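Local coordinates for protein aminotransferase, class III (Thermomicrobium roseum, PDB 6IO1) that probably transfers amino groups as a thermostable, (S)-enantioselective omega-transaminase that works with pyridoxal 5'-phosphate, at residues B[201-214]-B[239-253]. Residues are numbered along the deposited sequence; the frame is centred on the assembly and turned at random.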
ATOM      1  N   PHE B 201     -25.549  16.425  22.811  1.00 26.85           N
ATOM      2  CA  PHE B 201     -24.273  15.775  22.528  1.00 26.02           C
ATOM      3  C   PHE B 201     -23.565  16.444  21.356  1.00 23.60           C
ATOM      4  O   PHE B 201     -22.353  16.695  21.411  1.00 23.54           O
ATOM      5  CB  PHE B 201     -24.518  14.292  22.249  1.00 26.23           C
ATOM      6  CG  PHE B 201     -23.270  13.462  22.194  1.00 25.28           C
ATOM      7  CD1 PHE B 201     -22.155  13.801  22.942  1.00 27.25           C
ATOM      8  CD2 PHE B 201     -23.219  12.327  21.401  1.00 25.42           C
ATOM      9  CE1 PHE B 201     -21.010  13.029  22.890  1.00 27.26           C
ATOM     10  CE2 PHE B 201     -22.080  11.552  21.346  1.00 26.78           C
ATOM     11  CZ  PHE B 201     -20.974  11.902  22.091  1.00 26.93           C
ATOM     12  N   VAL B 202     -24.309  16.743  20.288  1.00 24.57           N
ATOM     13  CA  VAL B 202     -23.729  17.425  19.133  1.00 22.28           C
ATOM     14  C   VAL B 202     -23.230  18.808  19.527  1.00 23.41           C
ATOM     15  O   VAL B 202     -22.175  19.257  19.062  1.00 22.05           O
ATOM     16  CB  VAL B 202     -24.754  17.493  17.984  1.00 23.31           C
ATOM     17  CG1 VAL B 202     -24.288  18.457  16.904  1.00 24.35           C
ATOM     18  CG2 VAL B 202     -24.979  16.112  17.395  1.00 23.79           C
ATOM     19  N   ALA B 203     -23.980  19.509  20.381  1.00 25.01           N
ATOM     20  CA  ALA B 203     -23.539  20.824  20.840  1.00 24.34           C
ATOM     21  C   ALA B 203     -22.225  20.722  21.603  1.00 21.34           C
ATOM     22  O   ALA B 203     -21.315  21.539  21.405  1.00 22.04           O
ATOM     23  CB  ALA B 203     -24.619  21.469  21.707  1.00 26.78           C
ATOM     24  N   ARG B 204     -22.101  19.711  22.467  1.00 22.42           N
ATOM     25  CA  ARG B 204     -20.855  19.520  23.207  1.00 24.69           C
ATOM     26  C   ARG B 204     -19.694  19.228  22.264  1.00 24.15           C
ATOM     27  O   ARG B 204     -18.593  19.771  22.430  1.00 22.85           O
ATOM     28  CB  ARG B 204     -21.002  18.372  24.202  1.00 28.61           C
ATOM     29  CG  ARG B 204     -21.891  18.626  25.402  1.00 33.53           C
ATOM     30  CD  ARG B 204     -21.755  17.450  26.355  1.00 38.56           C
ATOM     31  NE  ARG B 204     -22.412  17.655  27.640  1.00 46.85           N
ATOM     32  CZ  ARG B 204     -22.247  16.855  28.688  1.00 48.44           C
ATOM     33  NH1 ARG B 204     -21.429  15.815  28.604  1.00 47.36           N
ATOM     34  NH2 ARG B 204     -22.882  17.104  29.824  1.00 48.30           N
ATOM     35  N   LEU B 205     -19.923  18.369  21.267  1.00 25.24           N
ATOM     36  CA  LEU B 205     -18.863  18.034  20.320  1.00 23.81           C
ATOM     37  C   LEU B 205     -18.439  19.252  19.505  1.00 23.86           C
ATOM     38  O   LEU B 205     -17.243  19.468  19.268  1.00 24.13           O
ATOM     39  CB  LEU B 205     -19.323  16.900  19.405  1.00 23.33           C
ATOM     40  CG  LEU B 205     -19.669  15.589  20.116  1.00 24.11           C
ATOM     41  CD1 LEU B 205     -20.586  14.734  19.257  1.00 22.97           C
ATOM     42  CD2 LEU B 205     -18.410  14.823  20.493  1.00 29.37           C
ATOM     43  N   VAL B 206     -19.409  20.062  19.072  1.00 22.73           N
ATOM     44  CA  VAL B 206     -19.098  21.273  18.319  1.00 21.01           C
ATOM     45  C   VAL B 206     -18.291  22.239  19.176  1.00 22.58           C
ATOM     46  O   VAL B 206     -17.325  22.854  18.706  1.00 24.34           O
ATOM     47  CB  VAL B 206     -20.395  21.924  17.803  1.00 22.72           C
ATOM     48  CG1 VAL B 206     -20.130  23.340  17.310  1.00 27.12           C
ATOM     49  CG2 VAL B 206     -21.009  21.080  16.703  1.00 23.68           C
ATOM     50  N   GLN B 207     -18.676  22.385  20.447  1.00 22.89           N
ATOM     51  CA  GLN B 207     -17.939  23.265  21.348  1.00 23.91           C
ATOM     52  C   GLN B 207     -16.503  22.793  21.522  1.00 24.69           C
ATOM     53  O   GLN B 207     -15.562  23.601  21.491  1.00 26.61           O
ATOM     54  CB  GLN B 207     -18.656  23.322  22.696  1.00 26.59           C
ATOM     55  CG  GLN B 207     -18.063  24.271  23.715  1.00 35.17           C
ATOM     56  CD  GLN B 207     -18.993  24.480  24.893  1.00 49.61           C
ATOM     57  OE1 GLN B 207     -19.694  25.489  24.974  1.00 58.54           O
ATOM     58  NE2 GLN B 207     -19.018  23.516  25.807  1.00 52.02           N
ATOM     59  N   GLU B 208     -16.314  21.483  21.693  1.00 24.09           N
ATOM     60  CA  GLU B 208     -14.962  20.951  21.822  1.00 24.98           C
ATOM     61  C   GLU B 208     -14.141  21.208  20.563  1.00 23.11           C
ATOM     62  O   GLU B 208     -12.973  21.608  20.649  1.00 23.56           O
ATOM     63  CB  GLU B 208     -15.009  19.459  22.132  1.00 26.95           C
ATOM     64  CG  GLU B 208     -13.660  18.790  21.994  1.00 28.93           C
ATOM     65  CD  GLU B 208     -13.765  17.297  21.895  1.00 31.02           C
ATOM     66  OE1 GLU B 208     -14.859  16.758  22.175  1.00 32.82           O
ATOM     67  OE2 GLU B 208     -12.762  16.656  21.514  1.00 31.15           O
ATOM     68  N   LEU B 209     -14.734  20.990  19.386  1.00 22.38           N
ATOM     69  CA  LEU B 209     -14.007  21.216  18.139  1.00 20.99           C
ATOM     70  C   LEU B 209     -13.596  22.677  17.997  1.00 21.95           C
ATOM     71  O   LEU B 209     -12.448  22.983  17.649  1.00 19.18           O
ATOM     72  CB  LEU B 209     -14.860  20.781  16.945  1.00 20.13           C
ATOM     73  CG  LEU B 209     -14.324  21.158  15.561  1.00 19.00           C
ATOM     74  CD1 LEU B 209     -12.933  20.579  15.340  1.00 18.47           C
ATOM     75  CD2 LEU B 209     -15.279  20.699  14.470  1.00 18.45           C
ATOM     76  N   GLU B 210     -14.523  23.597  18.276  1.00 24.21           N
ATOM     77  CA  GLU B 210     -14.218  25.019  18.147  1.00 24.52           C
ATOM     78  C   GLU B 210     -13.112  25.436  19.109  1.00 24.48           C
ATOM     79  O   GLU B 210     -12.179  26.156  18.730  1.00 24.44           O
ATOM     80  CB  GLU B 210     -15.478  25.852  18.385  1.00 27.54           C
ATOM     81  CG  GLU B 210     -16.600  25.595  17.392  1.00 28.28           C
ATOM     82  CD  GLU B 210     -17.235  26.875  16.890  1.00 38.07           C
ATOM     83  OE1 GLU B 210     -16.493  27.766  16.425  1.00 36.08           O
ATOM     84  OE2 GLU B 210     -18.475  26.993  16.967  1.00 41.31           O
ATOM     85  N   GLU B 211     -13.201  24.999  20.368  1.00 23.83           N
ATOM     86  CA  GLU B 211     -12.190  25.387  21.346  1.00 26.82           C
ATOM     87  C   GLU B 211     -10.831  24.775  21.015  1.00 25.48           C
ATOM     88  O   GLU B 211      -9.791  25.417  21.214  1.00 26.65           O
ATOM     89  CB  GLU B 211     -12.670  25.026  22.751  1.00 31.40           C
ATOM     90  CG  GLU B 211     -13.880  25.865  23.135  1.00 38.00           C
ATOM     91  CD  GLU B 211     -14.184  25.872  24.617  1.00 45.38           C
ATOM     92  OE1 GLU B 211     -13.640  26.738  25.326  1.00 51.16           O
ATOM     93  OE2 GLU B 211     -14.997  25.037  25.061  1.00 48.30           O
ATOM     94  N   THR B 212     -10.810  23.537  20.508  1.00 25.51           N
ATOM     95  CA  THR B 212      -9.544  22.942  20.083  1.00 24.84           C
ATOM     96  C   THR B 212      -8.930  23.727  18.930  1.00 24.91           C
ATOM     97  O   THR B 212      -7.718  23.989  18.917  1.00 26.54           O
ATOM     98  CB  THR B 212      -9.753  21.481  19.688  1.00 26.25           C
ATOM     99  OG1 THR B 212     -10.126  20.722  20.844  1.00 26.35           O
ATOM    100  CG2 THR B 212      -8.471  20.903  19.102  1.00 23.35           C
ATOM    101  N   ILE B 213      -9.758  24.126  17.959  1.00 23.16           N
ATOM    102  CA  ILE B 213      -9.260  24.916  16.835  1.00 23.15           C
ATOM    103  C   ILE B 213      -8.688  26.236  17.328  1.00 24.78           C
ATOM    104  O   ILE B 213      -7.618  26.673  16.885  1.00 25.13           O
ATOM    105  CB  ILE B 213     -10.381  25.137  15.802  1.00 21.17           C
ATOM    106  CG1 ILE B 213     -10.722  23.828  15.090  1.00 20.27           C
ATOM    107  CG2 ILE B 213      -9.981  26.205  14.798  1.00 23.01           C
ATOM    108  CD1 ILE B 213     -11.923  23.933  14.176  1.00 20.66           C
ATOM    109  N   GLU B 214      -9.385  26.889  18.261  1.00 24.64           N
ATOM    110  CA  GLU B 214      -8.885  28.144  18.814  1.00 28.37           C
ATOM    111  C   GLU B 214      -7.556  27.954  19.545  1.00 27.90           C
ATOM    112  O   GLU B 214      -6.651  28.786  19.414  1.00 27.97           O
ATOM    113  CB  GLU B 214      -9.934  28.771  19.731  1.00 31.72           C
ATOM    114  CG  GLU B 214     -11.091  29.411  18.976  1.00 36.49           C
ATOM    115  CD  GLU B 214     -10.624  30.333  17.863  1.00 39.25           C
ATOM    116  OE1 GLU B 214     -10.174  31.457  18.170  1.00 44.57           O
ATOM    117  OE2 GLU B 214     -10.703  29.933  16.682  1.00 40.58           O
ATOM    118  N   PRO B 239     -24.299  10.834  16.254  1.00 24.54           N
ATOM    119  CA  PRO B 239     -25.661  11.296  16.527  1.00 27.37           C
ATOM    120  C   PRO B 239     -26.189  12.111  15.358  1.00 27.40           C
ATOM    121  O   PRO B 239     -25.435  12.632  14.533  1.00 24.17           O
ATOM    122  CB  PRO B 239     -25.503  12.157  17.785  1.00 28.28           C
ATOM    123  CG  PRO B 239     -24.088  12.623  17.736  1.00 26.12           C
ATOM    124  CD  PRO B 239     -23.304  11.500  17.113  1.00 23.84           C
ATOM    125  N   ASP B 240     -27.514  12.199  15.287  1.00 30.03           N
ATOM    126  CA  ASP B 240     -28.152  12.952  14.217  1.00 29.69           C
ATOM    127  C   ASP B 240     -27.722  14.412  14.264  1.00 26.94           C
ATOM    128  O   ASP B 240     -27.717  15.038  15.329  1.00 25.47           O
ATOM    129  CB  ASP B 240     -29.670  12.830  14.328  1.00 32.93           C
ATOM    130  CG  ASP B 240     -30.149  11.396  14.195  1.00 36.62           C
ATOM    131  OD1 ASP B 240     -29.534  10.632  13.422  1.00 38.01           O
ATOM    132  OD2 ASP B 240     -31.144  11.033  14.858  1.00 40.24           O
ATOM    133  N   GLY B 241     -27.357  14.954  13.103  1.00 26.40           N
ATOM    134  CA  GLY B 241     -26.936  16.335  13.001  1.00 26.54           C
ATOM    135  C   GLY B 241     -25.470  16.585  13.288  1.00 21.97           C
ATOM    136  O   GLY B 241     -25.030  17.739  13.203  1.00 19.35           O
ATOM    137  N   TYR B 242     -24.704  15.548  13.629  1.00 22.27           N
ATOM    138  CA  TYR B 242     -23.294  15.729  13.966  1.00 19.06           C
ATOM    139  C   TYR B 242     -22.497  16.235  12.770  1.00 17.64           C
ATOM    140  O   TYR B 242     -21.789  17.248  12.857  1.00 18.43           O
ATOM    141  CB  TYR B 242     -22.720  14.405  14.483  1.00 20.57           C
ATOM    142  CG  TYR B 242     -21.208  14.337  14.531  1.00 19.58           C
ATOM    143  CD1 TYR B 242     -20.512  14.779  15.647  1.00 20.05           C
ATOM    144  CD2 TYR B 242     -20.479  13.811  13.470  1.00 18.27           C
ATOM    145  CE1 TYR B 242     -19.133  14.713  15.702  1.00 20.65           C
ATOM    146  CE2 TYR B 242     -19.100  13.743  13.515  1.00 20.53           C
ATOM    147  CZ  TYR B 242     -18.432  14.195  14.633  1.00 18.99           C
ATOM    148  OH  TYR B 242     -17.059  14.128  14.685  1.00 21.03           O
ATOM    149  N   TRP B 243     -22.601  15.535  11.640  1.00 20.13           N
ATOM    150  CA  TRP B 243     -21.776  15.863  10.479  1.00 18.64           C
ATOM    151  C   TRP B 243     -22.051  17.247   9.908  1.00 18.32           C
ATOM    152  O   TRP B 243     -21.080  17.954   9.587  1.00 16.84           O
ATOM    153  CB  TRP B 243     -21.928  14.765   9.421  1.00 21.48           C
ATOM    154  CG  TRP B 243     -20.980  13.636   9.650  1.00 19.64           C
ATOM    155  CD1 TRP B 243     -21.296  12.341   9.940  1.00 19.69           C
ATOM    156  CD2 TRP B 243     -19.550  13.708   9.636  1.00 18.49           C
ATOM    157  NE1 TRP B 243     -20.150  11.598  10.097  1.00 17.96           N
ATOM    158  CE2 TRP B 243     -19.064  12.415   9.915  1.00 17.88           C
ATOM    159  CE3 TRP B 243     -18.633  14.739   9.408  1.00 17.59           C
ATOM    160  CZ2 TRP B 243     -17.702  12.128   9.972  1.00 17.05           C
ATOM    161  CZ3 TRP B 243     -17.283  14.451   9.466  1.00 20.25           C
ATOM    162  CH2 TRP B 243     -16.830  13.157   9.745  1.00 17.42           C
ATOM    163  N   PRO B 244     -23.302  17.693   9.725  1.00 18.82           N
ATOM    164  CA  PRO B 244     -23.494  19.064   9.218  1.00 18.55           C
ATOM    165  C   PRO B 244     -22.872  20.124  10.111  1.00 16.65           C
ATOM    166  O   PRO B 244     -22.219  21.045   9.607  1.00 16.56           O
ATOM    167  CB  PRO B 244     -25.021  19.200   9.143  1.00 21.20           C
ATOM    168  CG  PRO B 244     -25.515  17.810   9.001  1.00 24.93           C
ATOM    169  CD  PRO B 244     -24.581  16.962   9.806  1.00 20.68           C
ATOM    170  N   ALA B 245     -23.032  20.004  11.431  1.00 17.59           N
ATOM    171  CA  ALA B 245     -22.463  20.990  12.347  1.00 19.12           C
ATOM    172  C   ALA B 245     -20.937  20.979  12.301  1.00 17.13           C
ATOM    173  O   ALA B 245     -20.294  22.040  12.237  1.00 15.85           O
ATOM    174  CB  ALA B 245     -22.967  20.728  13.766  1.00 21.66           C
ATOM    175  N   ILE B 246     -20.337  19.786  12.352  1.00 18.06           N
ATOM    176  CA  ILE B 246     -18.879  19.687  12.321  1.00 17.52           C
ATOM    177  C   ILE B 246     -18.336  20.276  11.023  1.00 15.85           C
ATOM    178  O   ILE B 246     -17.368  21.054  11.023  1.00 17.93           O
ATOM    179  CB  ILE B 246     -18.437  18.224  12.509  1.00 19.03           C
ATOM    180  CG1 ILE B 246     -18.802  17.729  13.911  1.00 17.55           C
ATOM    181  CG2 ILE B 246     -16.944  18.079  12.265  1.00 19.61           C
ATOM    182  CD1 ILE B 246     -18.230  18.567  15.032  1.00 19.26           C
ATOM    183  N   ALA B 247     -18.953  19.912   9.894  1.00 15.48           N
ATOM    184  CA  ALA B 247     -18.521  20.440   8.606  1.00 15.49           C
ATOM    185  C   ALA B 247     -18.685  21.953   8.543  1.00 17.23           C
ATOM    186  O   ALA B 247     -17.862  22.649   7.937  1.00 17.38           O
ATOM    187  CB  ALA B 247     -19.299  19.767   7.476  1.00 15.73           C
ATOM    188  N   ALA B 248     -19.752  22.481   9.151  1.00 17.08           N
ATOM    189  CA  ALA B 248     -19.946  23.927   9.173  1.00 17.29           C
ATOM    190  C   ALA B 248     -18.819  24.619   9.925  1.00 16.93           C
ATOM    191  O   ALA B 248     -18.312  25.654   9.479  1.00 17.40           O
ATOM    192  CB  ALA B 248     -21.298  24.267   9.797  1.00 19.84           C
ATOM    193  N   VAL B 249     -18.410  24.064  11.069  1.00 17.47           N
ATOM    194  CA  VAL B 249     -17.288  24.645  11.809  1.00 18.89           C
ATOM    195  C   VAL B 249     -16.019  24.615  10.958  1.00 16.87           C
ATOM    196  O   VAL B 249     -15.288  25.616  10.838  1.00 17.37           O
ATOM    197  CB  VAL B 249     -17.087  23.909  13.146  1.00 19.85           C
ATOM    198  CG1 VAL B 249     -15.844  24.423  13.857  1.00 20.19           C
ATOM    199  CG2 VAL B 249     -18.317  24.062  14.028  1.00 21.26           C
ATOM    200  N   LEU B 250     -15.754  23.463  10.333  1.00 18.52           N
ATOM    201  CA  LEU B 250     -14.553  23.321   9.514  1.00 16.11           C
ATOM    202  C   LEU B 250     -14.535  24.346   8.387  1.00 18.08           C
ATOM    203  O   LEU B 250     -13.511  24.989   8.130  1.00 17.66           O
ATOM    204  CB  LEU B 250     -14.465  21.901   8.953  1.00 16.97           C
ATOM    205  CG  LEU B 250     -14.277  20.778   9.974  1.00 16.92           C
ATOM    206  CD1 LEU B 250     -14.299  19.425   9.284  1.00 14.94           C
ATOM    207  CD2 LEU B 250     -12.985  20.970  10.753  1.00 16.27           C
ATOM    208  N   ARG B 251     -15.669  24.512   7.700  1.00 19.43           N
ATOM    209  CA  ARG B 251     -15.762  25.522   6.652  1.00 19.60           C
ATOM    210  C   ARG B 251     -15.607  26.928   7.213  1.00 17.93           C
ATOM    211  O   ARG B 251     -15.055  27.806   6.540  1.00 18.85           O
ATOM    212  CB  ARG B 251     -17.092  25.389   5.912  1.00 17.65           C
ATOM    213  CG  ARG B 251     -17.202  24.140   5.058  1.00 17.98           C
ATOM    214  CD  ARG B 251     -18.337  24.259   4.057  1.00 17.89           C
ATOM    215  NE  ARG B 251     -19.595  24.626   4.702  1.00 16.59           N
ATOM    216  CZ  ARG B 251     -20.413  23.761   5.293  1.00 17.53           C
ATOM    217  NH1 ARG B 251     -20.106  22.473   5.329  1.00 16.32           N
ATOM    218  NH2 ARG B 251     -21.537  24.187   5.852  1.00 16.98           N
ATOM    219  N   LYS B 252     -16.097  27.163   8.434  1.00 19.33           N
ATOM    220  CA  LYS B 252     -15.932  28.471   9.058  1.00 20.85           C
ATOM    221  C   LYS B 252     -14.460  28.826   9.194  1.00 22.63           C
ATOM    222  O   LYS B 252     -14.071  29.982   8.988  1.00 21.56           O
ATOM    223  CB  LYS B 252     -16.616  28.499  10.425  1.00 19.44           C
ATOM    224  CG  LYS B 252     -16.252  29.711  11.273  1.00 23.35           C
ATOM    225  CD  LYS B 252     -16.861  29.629  12.663  1.00 25.84           C
ATOM    226  CE  LYS B 252     -16.285  30.697  13.580  1.00 26.33           C
ATOM    227  NZ  LYS B 252     -16.870  30.634  14.948  1.00 32.01           N
ATOM    228  N   TYR B 253     -13.620  27.847   9.525  1.00 23.12           N
ATOM    229  CA  TYR B 253     -12.195  28.132   9.649  1.00 20.68           C
ATOM    230  C   TYR B 253     -11.398  27.826   8.385  1.00 19.92           C
ATOM    231  O   TYR B 253     -10.177  28.011   8.380  1.00 22.72           O
ATOM    232  CB  TYR B 253     -11.601  27.372  10.836  1.00 20.10           C
ATOM    233  CG  TYR B 253     -12.161  27.838  12.156  1.00 20.07           C
ATOM    234  CD1 TYR B 253     -11.717  29.014  12.745  1.00 22.60           C
ATOM    235  CD2 TYR B 253     -13.148  27.111  12.804  1.00 21.98           C
ATOM    236  CE1 TYR B 253     -12.234  29.447  13.950  1.00 23.60           C
ATOM    237  CE2 TYR B 253     -13.671  27.534  14.006  1.00 23.53           C
ATOM    238  CZ  TYR B 253     -13.212  28.702  14.576  1.00 25.63           C
ATOM    239  OH  TYR B 253     -13.733  29.124  15.777  1.00 30.50           O
TER
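Val249 is a knob from helix 242-253 set into a hole lined by Val206, Leu209, Glu210 and Ile213 of segment 201-214. Its two methyls divide the work: CG1, anti to the backbone N (chi1 175°), lies 3.8 Å from Leu209 CD2, while CG2 meets Val206 CG1. Leu209 CD2 also reaches Ile246 CD1 at 3.7 Å, the two side chains crossing at a slant. One turn back, Val206 CG2 presses on Ala245 CB at 3.5 Å, a short methyl-to-methyl contact. Toward the helix starts, Leu205 CD1 touches Tyr242 CD1 and also lies over the centre of one face of the Phe201 ring, in its own helix; the Tyr242 hydroxyl is bonded to Arg150. Val202 CG2 packs 3.6 Å from CG of Pro239, the first residue of the type II turn that runs through the N-cap Gly241 into helix 242-253.

At the other end, Ile213 CG2 sits over the centre of the Tyr253 ring in a CH-pi contact, 3.7 Å from the centroid and 7° off the normal. The Tyr253 OH donates to Glu210 OE1 (3.1 Å), nearly in line with the CD-OE1 bond, and Lys252 NZ, at the end of an extended chain, forms a salt bridge to the same oxygen (3.2 Å), on the syn lone pair of OE1, the side of OE2. A leucine in place of Tyr253 would probably take from Glu210 OE1 the hydroxyl it binds alongside Lys252, and from Ile213 CG2 the ring face it lies on. Crossing at -20°, these nearly parallel helices pack through Leu209, Ile213 and Leu250 against strands 146-150, 181-184 and 221-226, the layered alpha/beta arrangement of the large domain in fold-type I pyridoxal-phosphate enzymes.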